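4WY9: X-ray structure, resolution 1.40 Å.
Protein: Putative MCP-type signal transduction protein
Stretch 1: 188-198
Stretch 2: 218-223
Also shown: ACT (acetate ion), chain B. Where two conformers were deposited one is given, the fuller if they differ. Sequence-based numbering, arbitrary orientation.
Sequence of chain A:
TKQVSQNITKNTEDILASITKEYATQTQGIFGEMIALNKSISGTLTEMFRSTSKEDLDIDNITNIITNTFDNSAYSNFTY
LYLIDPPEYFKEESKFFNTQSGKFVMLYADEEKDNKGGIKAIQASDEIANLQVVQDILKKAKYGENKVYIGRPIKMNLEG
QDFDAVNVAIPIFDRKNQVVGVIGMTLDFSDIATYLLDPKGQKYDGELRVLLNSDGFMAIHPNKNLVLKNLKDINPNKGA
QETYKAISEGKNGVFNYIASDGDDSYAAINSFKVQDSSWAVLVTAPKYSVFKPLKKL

Stretch 1 (188-198) DFSDIATYLLD
Stretch 2 (218-223) MAIHPN

Stretch 1 contains a short helix that runs as far as Leu196, with Asp188 in extended conformation (phi/psi -85/119) before it. Leu197 (-112/19) is the first residue after the helix to leave helical phi/psi, and Asp198 (-59/123) is extended again. Stretch 2 is mostly extended. Met218 is at -84/129, the chain turns a corner at Ala219 (-91/-37), and Ile220 (-142/131) and His221 (-148/145) run on to Pro222 (-53/-37) and Asn223 (-85/105). The register rises together along both stretches, though they are not closely parallel. The CA atoms of Phe189 and Ala219 are 6.7 Å apart, those of Ala193 and Ile220 6.6 Å, and those of Leu197 and Pro222 7.0 Å. No hydrogen bond crosses between them. The contact is apolar packing and buries 352 Å², both sides summed.

Ile220 is the centre of this packing and has the largest covered area. Its CA-to-CB bond points toward the helix, with chi1 m (-60°) and chi2 t (166°). Ile220 CD1 lies 3.5 Å from Ile192 CG2 and 3.6 Å from the backbone N of Ala193. Ile220 CD1 is also 3.8 Å from Phe189 O. Ile220 CG2 lies 3.8 Å from Leu196 CD2 and 3.8 Å from Leu197 CD1. A branched aliphatic side chain suits this place, because both its methyl groups, CG2 and CD1, lie against Leu196 CD2 and Ala193 CB. Ile192 is m,m, and its side chain starts toward stretch 2 but its end leads away. Leu196 is t,p and points toward the strand. Ala193 points sideways, and its small methyl CB stays 4.3 Å from Ile220 CD1.

One CH-pi contact joins the N-terminal parts of the stretches. Ala219 CB sits over one face of the Phe189 ring, 3.5 Å from the ring centroid and 9° off the normal. Phe189 has chi1 m (-79°) and chi2 -64°. Both residues are buried and both point toward the other stretch. The short alanine side chain lets the methyl rest directly on the ring. Phe189 CB also lies 4.1 Å from Ile220 CG1.

Leu197 closes the C-terminal end of the contact. It is m,t and points toward stretch 2. Leu197 CD2 is 4.0 Å from Pro222 CG, whose ring is C-gamma exo, and Leu197 CD1 is 4.2 Å from His221 O. Both Leu197 and Pro222 offer apolar surface here, although Pro222 is exposed.

Hydrogen bonds also form within each stretch. Asp188 (chi1 t) caps the helix by accepting from Ser190 N at Asp188 OD1, 2.9 Å. Ala193 N to Phe189 O is 2.8 Å, Leu196 N to Ile192 O 3.0 Å, and Leu197 N to Ala193 O 2.9 Å. In stretch 2, His221 points away from the helix, with chi1 t and chi2 -71°. His221 ND1 accepts from Asn223 N at 2.9 Å, and His221 NE2 donates to O of the acetate ion at 2.8 Å. The acetate probably comes from the crystallisation liquor.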

# COMPACT_ATOMS: atom_id res chain seq x y z
N ASP A 188 0.27 0.89 -6.48
CA ASP A 188 0.77 -0.27 -7.22
C ASP A 188 2.21 -0.54 -6.79
O ASP A 188 3.08 0.31 -6.96
CB ASP A 188 0.67 -0.00 -8.72
CG ASP A 188 1.12 -1.15 -9.59
OD1 ASP A 188 1.84 -2.06 -9.14
OD2 ASP A 188 0.77 -1.13 -10.79
N PHE A 189 2.48 -1.72 -6.24
CA PHE A 189 3.81 -1.99 -5.72
C PHE A 189 4.90 -2.01 -6.79
O PHE A 189 6.08 -1.97 -6.46
CB PHE A 189 3.84 -3.28 -4.91
CG PHE A 189 3.28 -3.11 -3.51
CD1 PHE A 189 3.92 -2.27 -2.59
CD2 PHE A 189 2.13 -3.76 -3.11
CE1 PHE A 189 3.45 -2.09 -1.32
CE2 PHE A 189 1.64 -3.58 -1.83
CZ PHE A 189 2.28 -2.75 -0.93
N SER A 190 4.52 -2.06 -8.08
CA SER A 190 5.50 -1.92 -9.15
C SER A 190 6.29 -0.63 -8.99
O SER A 190 7.47 -0.56 -9.36
CB SER A 190 4.83 -1.93 -10.56
OG SER A 190 4.27 -3.22 -10.86
N ASP A 191 5.65 0.41 -8.48
CA ASP A 191 6.32 1.70 -8.32
C ASP A 191 7.30 1.73 -7.16
O ASP A 191 8.23 2.54 -7.16
CB ASP A 191 5.27 2.78 -8.18
CG ASP A 191 4.49 2.97 -9.44
OD1 ASP A 191 5.04 2.84 -10.57
OD2 ASP A 191 3.30 3.25 -9.31
N ILE A 192 7.11 0.85 -6.19
CA ILE A 192 8.07 0.70 -5.11
C ILE A 192 9.19 -0.23 -5.58
O ILE A 192 10.37 0.00 -5.28
CB ILE A 192 7.40 0.12 -3.84
CG1 ILE A 192 6.20 0.97 -3.43
CG2 ILE A 192 8.41 -0.02 -2.70
CD1 ILE A 192 6.58 2.39 -3.15
N ALA A 193 8.83 -1.26 -6.32
CA ALA A 193 9.81 -2.20 -6.87
C ALA A 193 10.84 -1.49 -7.76
O ALA A 193 11.98 -1.93 -7.87
CB ALA A 193 9.12 -3.31 -7.62
N THR A 194 10.44 -0.40 -8.41
CA THR A 194 11.34 0.39 -9.23
C THR A 194 12.62 0.73 -8.48
O THR A 194 13.71 0.69 -9.07
CB THR A 194 10.67 1.69 -9.73
OG1 THR A 194 9.67 1.33 -10.68
CG2 THR A 194 11.64 2.62 -10.41
N TYR A 195 12.53 1.07 -7.20
CA TYR A 195 13.75 1.32 -6.44
C TYR A 195 14.18 0.11 -5.61
O TYR A 195 15.37 -0.18 -5.49
CB TYR A 195 13.66 2.58 -5.57
CG TYR A 195 12.62 2.61 -4.47
CD1 TYR A 195 12.88 2.06 -3.22
CD2 TYR A 195 11.40 3.26 -4.65
CE1 TYR A 195 11.96 2.10 -2.20
CE2 TYR A 195 10.46 3.30 -3.64
CZ TYR A 195 10.75 2.77 -2.40
OH TYR A 195 9.79 2.82 -1.42
N LEU A 196 13.24 -0.64 -5.04
CA LEU A 196 13.60 -1.72 -4.14
C LEU A 196 14.32 -2.84 -4.88
O LEU A 196 15.17 -3.51 -4.30
CB LEU A 196 12.39 -2.24 -3.37
CG LEU A 196 12.70 -3.27 -2.30
CD1 LEU A 196 13.62 -2.71 -1.26
CD2 LEU A 196 11.43 -3.82 -1.70
N LEU A 197 13.97 -3.06 -6.16
CA LEU A 197 14.60 -4.09 -6.98
C LEU A 197 15.46 -3.54 -8.10
O LEU A 197 15.78 -4.24 -9.06
CB LEU A 197 13.55 -5.04 -7.57
CG LEU A 197 12.74 -5.81 -6.55
CD1 LEU A 197 11.70 -6.67 -7.26
CD2 LEU A 197 13.62 -6.66 -5.67
N ASP A 198 15.88 -2.28 -8.00
CA ASP A 198 16.74 -1.71 -9.01
C ASP A 198 18.03 -2.54 -9.08
O ASP A 198 18.70 -2.72 -8.06
CB ASP A 198 17.05 -0.25 -8.66
CG ASP A 198 17.79 0.49 -9.73
OD1 ASP A 198 18.40 -0.13 -10.63
OD2 ASP A 198 17.79 1.75 -9.66
N MET A 218 3.94 -10.71 1.67
CA MET A 218 4.90 -10.03 0.85
C MET A 218 4.26 -9.13 -0.21
O MET A 218 3.39 -9.55 -0.96
CB MET A 218 5.84 -11.02 0.21
CG MET A 218 6.78 -11.66 1.25
SD MET A 218 7.86 -12.92 0.57
CE MET A 218 6.72 -14.28 0.42
N ALA A 219 4.73 -7.90 -0.25
CA ALA A 219 4.36 -6.91 -1.26
C ALA A 219 5.31 -6.96 -2.44
O ALA A 219 4.90 -6.77 -3.60
CB ALA A 219 4.39 -5.54 -0.64
N ILE A 220 6.59 -7.19 -2.16
CA ILE A 220 7.64 -7.22 -3.14
C ILE A 220 8.62 -8.32 -2.78
O ILE A 220 9.07 -8.38 -1.63
CB ILE A 220 8.40 -5.89 -3.27
CG1 ILE A 220 7.46 -4.75 -3.68
CG2 ILE A 220 9.55 -5.98 -4.26
CD1 ILE A 220 8.03 -3.39 -3.50
N HIS A 221 8.96 -9.16 -3.76
CA HIS A 221 10.00 -10.18 -3.64
C HIS A 221 10.60 -10.31 -5.03
O HIS A 221 9.88 -10.26 -6.02
CB HIS A 221 9.43 -11.49 -3.12
CG HIS A 221 10.44 -12.53 -2.77
ND1 HIS A 221 11.19 -13.21 -3.71
CD2 HIS A 221 10.87 -12.99 -1.58
CE1 HIS A 221 12.03 -14.02 -3.11
NE2 HIS A 221 11.82 -13.93 -1.80
N PRO A 222 11.91 -10.56 -5.13
CA PRO A 222 12.51 -10.79 -6.45
C PRO A 222 11.81 -11.89 -7.24
O PRO A 222 11.73 -11.82 -8.46
CB PRO A 222 13.96 -11.17 -6.10
CG PRO A 222 14.22 -10.50 -4.82
CD PRO A 222 12.95 -10.50 -4.07
N ASN A 223 11.37 -12.91 -6.55
CA ASN A 223 10.59 -13.98 -7.17
C ASN A 223 9.14 -13.54 -7.21
O ASN A 223 8.44 -13.56 -6.20
CB ASN A 223 10.78 -15.28 -6.38
CG ASN A 223 10.10 -16.47 -7.06
OD1 ASN A 223 9.24 -16.29 -7.92
ND2 ASN A 223 10.48 -17.65 -6.69
C ACT B . 13.20 -15.25 1.28
O ACT B . 12.90 -15.65 0.11
OXT ACT B . 13.56 -16.13 2.12
CH3 ACT B . 13.09 -13.82 1.66